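Local coordinates for protein uridylate kinase (Archaeoglobus fulgidus, PDB 2IJ9) that probably catalyses the reversible transfer of a phosphate from ATP to UMP, giving UDP and ADP in the de novo pyrimidine pathway, at residues B[21-33]-B[199-211]. The protein carries 1 engineered substitution. Sequence-based numbering, arbitrary orientation.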
ATOM      1  N   GLU B  21      -3.715 -10.729  14.445  1.00 86.23           N
ATOM      2  CA  GLU B  21      -2.915 -11.854  14.907  1.00 93.41           C
ATOM      3  C   GLU B  21      -1.872 -11.414  15.935  1.00 88.17           C
ATOM      4  O   GLU B  21      -1.719 -12.061  16.976  1.00 99.60           O
ATOM      5  CB  GLU B  21      -2.246 -12.552  13.715  1.00101.58           C
ATOM      6  CG  GLU B  21      -1.868 -14.016  13.941  1.00127.87           C
ATOM      7  CD  GLU B  21      -1.005 -14.598  12.820  1.00125.13           C
ATOM      8  OE1 GLU B  21      -0.242 -13.832  12.188  1.00137.85           O
ATOM      9  OE2 GLU B  21      -1.080 -15.826  12.577  1.00139.21           O
ATOM     10  N   PHE B  22      -1.175 -10.312  15.657  1.00 84.21           N
ATOM     11  CA  PHE B  22      -0.200  -9.755  16.613  1.00 85.09           C
ATOM     12  C   PHE B  22      -0.830  -9.246  17.913  1.00 84.19           C
ATOM     13  O   PHE B  22      -0.349  -9.565  19.009  1.00 75.99           O
ATOM     14  CB  PHE B  22       0.615  -8.632  15.976  1.00 75.60           C
ATOM     15  CG  PHE B  22       1.747  -9.115  15.124  1.00 91.44           C
ATOM     16  CD1 PHE B  22       2.955  -9.503  15.694  1.00 83.87           C
ATOM     17  CD2 PHE B  22       1.612  -9.174  13.746  1.00 99.33           C
ATOM     18  CE1 PHE B  22       4.006  -9.945  14.899  1.00104.94           C
ATOM     19  CE2 PHE B  22       2.653  -9.614  12.948  1.00 99.61           C
ATOM     20  CZ  PHE B  22       3.853 -10.000  13.525  1.00110.10           C
ATOM     21  N   ALA B  23      -1.900  -8.458  17.787  1.00 80.56           N
ATOM     22  CA  ALA B  23      -2.627  -7.946  18.947  1.00 81.61           C
ATOM     23  C   ALA B  23      -3.042  -9.081  19.871  1.00 84.54           C
ATOM     24  O   ALA B  23      -2.760  -9.053  21.068  1.00 89.42           O
ATOM     25  CB  ALA B  23      -3.844  -7.145  18.520  1.00 67.51           C
ATOM     26  N   LYS B  24      -3.679 -10.098  19.300  1.00 86.68           N
ATOM     27  CA  LYS B  24      -4.161 -11.235  20.072  1.00 87.46           C
ATOM     28  C   LYS B  24      -3.063 -11.884  20.904  1.00 89.53           C
ATOM     29  O   LYS B  24      -3.290 -12.230  22.073  1.00 90.08           O
ATOM     30  CB  LYS B  24      -4.858 -12.255  19.173  1.00 89.60           C
ATOM     31  CG  LYS B  24      -6.286 -11.848  18.799  1.00 96.81           C
ATOM     32  CD  LYS B  24      -7.163 -13.049  18.504  1.00122.42           C
ATOM     33  CE  LYS B  24      -8.600 -12.625  18.247  1.00143.51           C
ATOM     34  NZ  LYS B  24      -9.506 -13.796  18.079  1.00158.45           N
ATOM     35  N   THR B  25      -1.879 -12.024  20.311  1.00 73.11           N
ATOM     36  CA  THR B  25      -0.715 -12.488  21.050  1.00 77.62           C
ATOM     37  C   THR B  25      -0.348 -11.519  22.181  1.00 83.47           C
ATOM     38  O   THR B  25      -0.148 -11.937  23.332  1.00 93.27           O
ATOM     39  CB  THR B  25       0.476 -12.734  20.110  1.00 84.34           C
ATOM     40  OG1 THR B  25       0.299 -13.995  19.467  1.00 98.80           O
ATOM     41  CG2 THR B  25       1.800 -12.762  20.864  1.00 90.66           C
ATOM     42  N   ILE B  26      -0.303 -10.226  21.870  1.00 80.07           N
ATOM     43  CA  ILE B  26       0.098  -9.222  22.857  1.00 77.40           C
ATOM     44  C   ILE B  26      -0.896  -9.197  24.013  1.00 78.78           C
ATOM     45  O   ILE B  26      -0.509  -9.145  25.174  1.00 94.43           O
ATOM     46  CB  ILE B  26       0.235  -7.830  22.214  1.00 75.40           C
ATOM     47  CG1 ILE B  26       1.428  -7.809  21.255  1.00 58.57           C
ATOM     48  CG2 ILE B  26       0.410  -6.746  23.268  1.00 59.06           C
ATOM     49  CD1 ILE B  26       1.389  -6.643  20.267  1.00101.26           C
ATOM     50  N   GLU B  27      -2.173  -9.283  23.681  1.00 77.35           N
ATOM     51  CA  GLU B  27      -3.226  -9.370  24.677  1.00 83.03           C
ATOM     52  C   GLU B  27      -3.080 -10.596  25.579  1.00 84.20           C
ATOM     53  O   GLU B  27      -3.253 -10.485  26.788  1.00 83.32           O
ATOM     54  CB  GLU B  27      -4.583  -9.381  23.985  1.00 87.07           C
ATOM     55  CG  GLU B  27      -5.750  -9.411  24.925  1.00 87.32           C
ATOM     56  CD  GLU B  27      -5.878  -8.142  25.706  1.00102.68           C
ATOM     57  OE1 GLU B  27      -6.252  -7.107  25.103  1.00 81.64           O
ATOM     58  OE2 GLU B  27      -5.613  -8.193  26.926  1.00112.54           O
ATOM     59  N   SER B  28      -2.763 -11.751  24.991  1.00 84.16           N
ATOM     60  CA  SER B  28      -2.434 -12.963  25.760  1.00 93.28           C
ATOM     61  C   SER B  28      -1.313 -12.742  26.758  1.00 86.85           C
ATOM     62  O   SER B  28      -1.471 -13.023  27.954  1.00 90.28           O
ATOM     63  CB  SER B  28      -2.041 -14.122  24.845  1.00 81.86           C
ATOM     64  OG  SER B  28      -3.102 -15.047  24.719  1.00116.08           O
ATOM     65  N   VAL B  29      -0.184 -12.236  26.265  1.00 74.78           N
ATOM     66  CA  VAL B  29       0.950 -11.949  27.130  1.00 82.76           C
ATOM     67  C   VAL B  29       0.582 -10.935  28.216  1.00 93.79           C
ATOM     68  O   VAL B  29       1.045 -11.033  29.354  1.00101.43           O
ATOM     69  CB  VAL B  29       2.163 -11.470  26.327  1.00 71.02           C
ATOM     70  CG1 VAL B  29       3.359 -11.285  27.235  1.00 76.43           C
ATOM     71  CG2 VAL B  29       2.504 -12.476  25.252  1.00 77.29           C
ATOM     72  N   ALA B  30      -0.288  -9.993  27.860  1.00103.50           N
ATOM     73  CA  ALA B  30      -0.770  -8.977  28.788  1.00106.01           C
ATOM     74  C   ALA B  30      -1.685  -9.505  29.891  1.00107.66           C
ATOM     75  O   ALA B  30      -1.772  -8.885  30.956  1.00113.30           O
ATOM     76  CB  ALA B  30      -1.462  -7.871  28.038  1.00113.27           C
ATOM     77  N   GLN B  31      -2.367 -10.626  29.640  1.00106.68           N
ATOM     78  CA  GLN B  31      -3.228 -11.239  30.665  1.00110.37           C
ATOM     79  C   GLN B  31      -2.404 -11.604  31.898  1.00110.73           C
ATOM     80  O   GLN B  31      -2.802 -11.326  33.030  1.00102.50           O
ATOM     81  CB  GLN B  31      -3.961 -12.489  30.148  1.00103.50           C
ATOM     82  CG  GLN B  31      -4.676 -12.355  28.808  1.00124.21           C
ATOM     83  CD  GLN B  31      -6.014 -11.620  28.870  1.00136.38           C
ATOM     84  OE1 GLN B  31      -6.322 -10.922  29.837  1.00101.59           O
ATOM     85  NE2 GLN B  31      -6.814 -11.775  27.816  1.00137.40           N
ATOM     86  N   GLN B  32      -1.246 -12.211  31.653  1.00116.60           N
ATOM     87  CA  GLN B  32      -0.320 -12.593  32.716  1.00121.03           C
ATOM     88  C   GLN B  32       0.646 -11.466  33.121  1.00112.51           C
ATOM     89  O   GLN B  32       0.933 -11.287  34.304  1.00113.70           O
ATOM     90  CB  GLN B  32       0.453 -13.876  32.334  1.00125.89           C
ATOM     91  CG  GLN B  32       0.544 -14.172  30.809  1.00139.13           C
ATOM     92  CD  GLN B  32       1.483 -15.339  30.455  1.00132.57           C
ATOM     93  OE1 GLN B  32       2.123 -15.333  29.401  1.00101.83           O
ATOM     94  NE2 GLN B  32       1.561 -16.337  31.335  1.00137.15           N
ATOM     95  N   ASN B  33       1.127 -10.697  32.146  1.00108.71           N
ATOM     96  CA  ASN B  33       2.284  -9.824  32.357  1.00 91.55           C
ATOM     97  C   ASN B  33       2.062  -8.362  32.011  1.00 91.38           C
ATOM     98  O   ASN B  33       0.922  -7.920  31.805  1.00 90.09           O
ATOM     99  CB  ASN B  33       3.474 -10.323  31.536  1.00 98.32           C
ATOM    100  CG  ASN B  33       3.649 -11.822  31.601  1.00108.34           C
ATOM    101  OD1 ASN B  33       3.362 -12.527  30.631  1.00102.31           O
ATOM    102  ND2 ASN B  33       4.119 -12.322  32.742  1.00119.08           N
ATOM    103  N   LEU B 199      12.455 -13.947  14.437  1.00 72.43           N
ATOM    104  CA  LEU B 199      11.492 -13.742  13.384  1.00 80.77           C
ATOM    105  C   LEU B 199      10.126 -13.412  14.008  1.00 84.36           C
ATOM    106  O   LEU B 199       9.503 -14.238  14.691  1.00 80.64           O
ATOM    107  CB  LEU B 199      11.445 -14.955  12.455  1.00 82.47           C
ATOM    108  CG  LEU B 199      10.641 -14.693  11.182  1.00 98.43           C
ATOM    109  CD1 LEU B 199      11.432 -15.110   9.957  1.00102.62           C
ATOM    110  CD2 LEU B 199       9.235 -15.340  11.229  1.00 79.50           C
ATOM    111  N   GLY B 200       9.687 -12.181  13.775  1.00 78.11           N
ATOM    112  CA  GLY B 200       8.497 -11.655  14.408  1.00 85.61           C
ATOM    113  C   GLY B 200       7.209 -12.317  13.977  1.00 90.36           C
ATOM    114  O   GLY B 200       6.525 -11.830  13.079  1.00109.66           O
ATOM    115  N   THR B 201       6.880 -13.433  14.613  1.00 77.70           N
ATOM    116  CA  THR B 201       5.569 -14.023  14.434  1.00 85.48           C
ATOM    117  C   THR B 201       4.990 -14.303  15.806  1.00 89.59           C
ATOM    118  O   THR B 201       5.727 -14.684  16.724  1.00 99.88           O
ATOM    119  CB  THR B 201       5.634 -15.302  13.579  1.00 85.78           C
ATOM    120  OG1 THR B 201       4.455 -16.089  13.794  1.00119.28           O
ATOM    121  CG2 THR B 201       6.845 -16.127  13.941  1.00103.10           C
ATOM    122  N   PRO B 202       3.678 -14.079  15.962  1.00 79.83           N
ATOM    123  CA  PRO B 202       2.895 -14.392  17.164  1.00 88.14           C
ATOM    124  C   PRO B 202       3.373 -15.625  17.938  1.00 99.08           C
ATOM    125  O   PRO B 202       3.459 -15.565  19.167  1.00102.75           O
ATOM    126  CB  PRO B 202       1.494 -14.619  16.604  1.00 82.20           C
ATOM    127  CG  PRO B 202       1.421 -13.674  15.422  1.00 86.74           C
ATOM    128  CD  PRO B 202       2.849 -13.446  14.924  1.00 73.72           C
ATOM    129  N   GLU B 203       3.687 -16.716  17.232  1.00101.52           N
ATOM    130  CA  GLU B 203       4.226 -17.920  17.871  1.00101.81           C
ATOM    131  C   GLU B 203       5.566 -17.655  18.532  1.00 94.49           C
ATOM    132  O   GLU B 203       5.743 -17.968  19.706  1.00100.51           O
ATOM    133  CB  GLU B 203       4.386 -19.082  16.884  1.00106.23           C
ATOM    134  CG  GLU B 203       4.760 -20.406  17.573  1.00115.16           C
ATOM    135  CD  GLU B 203       5.536 -21.362  16.686  1.00122.25           C
ATOM    136  OE1 GLU B 203       5.282 -21.400  15.468  1.00123.12           O
ATOM    137  OE2 GLU B 203       6.398 -22.087  17.216  1.00141.59           O
ATOM    138  N   ASN B 204       6.499 -17.079  17.781  1.00 78.48           N
ATOM    139  CA  ASN B 204       7.842 -16.831  18.298  1.00 87.88           C
ATOM    140  C   ASN B 204       7.857 -15.857  19.453  1.00 90.87           C
ATOM    141  O   ASN B 204       8.643 -16.010  20.394  1.00103.15           O
ATOM    142  CB  ASN B 204       8.751 -16.275  17.214  1.00 97.40           C
ATOM    143  CG  ASN B 204       9.149 -17.308  16.212  1.00103.10           C
ATOM    144  OD1 ASN B 204       8.446 -18.305  16.015  1.00100.93           O
ATOM    145  ND2 ASN B 204      10.278 -17.074  15.547  1.00 92.39           N
ATOM    146  N   ILE B 205       7.004 -14.844  19.361  1.00 84.11           N
ATOM    147  CA  ILE B 205       6.885 -13.845  20.411  1.00 78.01           C
ATOM    148  C   ILE B 205       6.444 -14.518  21.709  1.00 90.25           C
ATOM    149  O   ILE B 205       7.104 -14.337  22.752  1.00 69.20           O
ATOM    150  CB  ILE B 205       5.934 -12.714  19.972  1.00 81.09           C
ATOM    151  CG1 ILE B 205       6.653 -11.833  18.941  1.00 92.52           C
ATOM    152  CG2 ILE B 205       5.431 -11.896  21.172  1.00 57.57           C
ATOM    153  CD1 ILE B 205       5.747 -10.920  18.148  1.00 75.06           C
ATOM    154  N   MET B 206       5.372 -15.322  21.607  1.00 90.87           N
ATOM    155  CA  MET B 206       4.850 -16.149  22.702  1.00 94.46           C
ATOM    156  C   MET B 206       5.909 -17.066  23.310  1.00 94.80           C
ATOM    157  O   MET B 206       6.029 -17.143  24.531  1.00 97.71           O
ATOM    158  CB  MET B 206       3.671 -16.991  22.216  1.00102.08           C
ATOM    159  CG  MET B 206       2.894 -17.663  23.336  1.00111.09           C
ATOM    160  SD  MET B 206       2.179 -16.463  24.475  1.00 98.42           S
ATOM    161  CE  MET B 206       0.999 -15.659  23.407  1.00119.95           C
ATOM    162  N   LYS B 207       6.661 -17.750  22.446  1.00 90.28           N
ATOM    163  CA  LYS B 207       7.799 -18.581  22.843  1.00 87.09           C
ATOM    164  C   LYS B 207       8.870 -17.807  23.597  1.00 86.66           C
ATOM    165  O   LYS B 207       9.301 -18.238  24.666  1.00 83.43           O
ATOM    166  CB  LYS B 207       8.429 -19.253  21.623  1.00 91.59           C
ATOM    167  CG  LYS B 207       7.570 -20.368  21.027  1.00107.49           C
ATOM    168  CD  LYS B 207       8.257 -21.032  19.848  1.00104.81           C
ATOM    169  CE  LYS B 207       9.329 -22.016  20.301  1.00126.80           C
ATOM    170  NZ  LYS B 207       9.833 -22.843  19.172  1.00139.52           N
ATOM    171  N   ALA B 208       9.288 -16.670  23.039  1.00 92.56           N
ATOM    172  CA  ALA B 208      10.275 -15.785  23.681  1.00 96.95           C
ATOM    173  C   ALA B 208       9.835 -15.290  25.067  1.00 99.12           C
ATOM    174  O   ALA B 208      10.654 -15.268  26.003  1.00 92.99           O
ATOM    175  CB  ALA B 208      10.613 -14.618  22.780  1.00 88.46           C
ATOM    176  N   VAL B 209       8.557 -14.907  25.182  1.00 81.75           N
ATOM    177  CA  VAL B 209       7.940 -14.587  26.470  1.00 93.35           C
ATOM    178  C   VAL B 209       8.066 -15.751  27.459  1.00102.04           C
ATOM    179  O   VAL B 209       8.495 -15.566  28.596  1.00102.88           O
ATOM    180  CB  VAL B 209       6.450 -14.218  26.310  1.00 95.55           C
ATOM    181  CG1 VAL B 209       5.741 -14.209  27.656  1.00 87.25           C
ATOM    182  CG2 VAL B 209       6.310 -12.873  25.647  1.00109.81           C
ATOM    183  N   LYS B 210       7.725 -16.953  27.009  1.00106.91           N
ATOM    184  CA  LYS B 210       7.801 -18.146  27.849  1.00103.26           C
ATOM    185  C   LYS B 210       9.232 -18.665  28.057  1.00102.05           C
ATOM    186  O   LYS B 210       9.425 -19.787  28.522  1.00104.13           O
ATOM    187  CB  LYS B 210       6.881 -19.234  27.289  1.00 94.44           C
ATOM    188  CG  LYS B 210       5.404 -18.998  27.618  1.00110.99           C
ATOM    189  CD  LYS B 210       4.481 -19.302  26.441  1.00116.08           C
ATOM    190  CE  LYS B 210       4.298 -20.788  26.189  1.00 96.40           C
ATOM    191  NZ  LYS B 210       3.327 -21.373  27.141  1.00120.03           N
ATOM    192  N   GLY B 211      10.220 -17.835  27.712  1.00103.40           N
ATOM    193  CA  GLY B 211      11.637 -18.094  27.978  1.00104.11           C
ATOM    194  C   GLY B 211      12.239 -19.322  27.319  1.00103.02           C
ATOM    195  O   GLY B 211      12.945 -20.099  27.965  1.00105.92           O
TER
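The ring of Pro-202 pushes in among three side chains of helix 21-32. Its CD sits over one face of the Phe-22 ring, a CH-pi contact 3.9 Å from the centroid and 21° off the normal. Its CG meets the aliphatic part of Glu-21, CG to CG 3.6 Å, and its CB lies against OG1 of Thr-25. The Phe-22 ring turns its edge to Ile-205, whose CD1 lies in the ring plane, 3.8 Å from CE1; the carbonyl O of Gly-200 also comes to this edge. One turn along, chi1 of Thr-25 (-79°) sets OG1 beside the backbone N and CG2 anti to it, and CG2 touches Ile-205 CG2 at 3.7 Å. Met-206 is bent at chi2 and chi3, which carries its CE across to Ser-28 CB at 3.7 Å and alongside Val-29. Toward the C-terminal ends of both helices, Val-29 and Val-209 meet tip to tip, Val-29 CG1 to Val-209 CG2 3.7 Å. No hydrogen bond spans the interface; the grip is apolar, and the axes of helices 21-32 and 202-209 run nearly parallel, 9.6 Å apart at closest approach and crossing at -16°. On the sheet side, Val-29 rests on Val-35 of strand 34-39, while Ile-205 and Val-209 reach strand 131-136. Such neighbouring, similarly directed helices laid over a largely parallel sheet are characteristic of the three-layer alpha/beta/alpha fold of amino acid kinases.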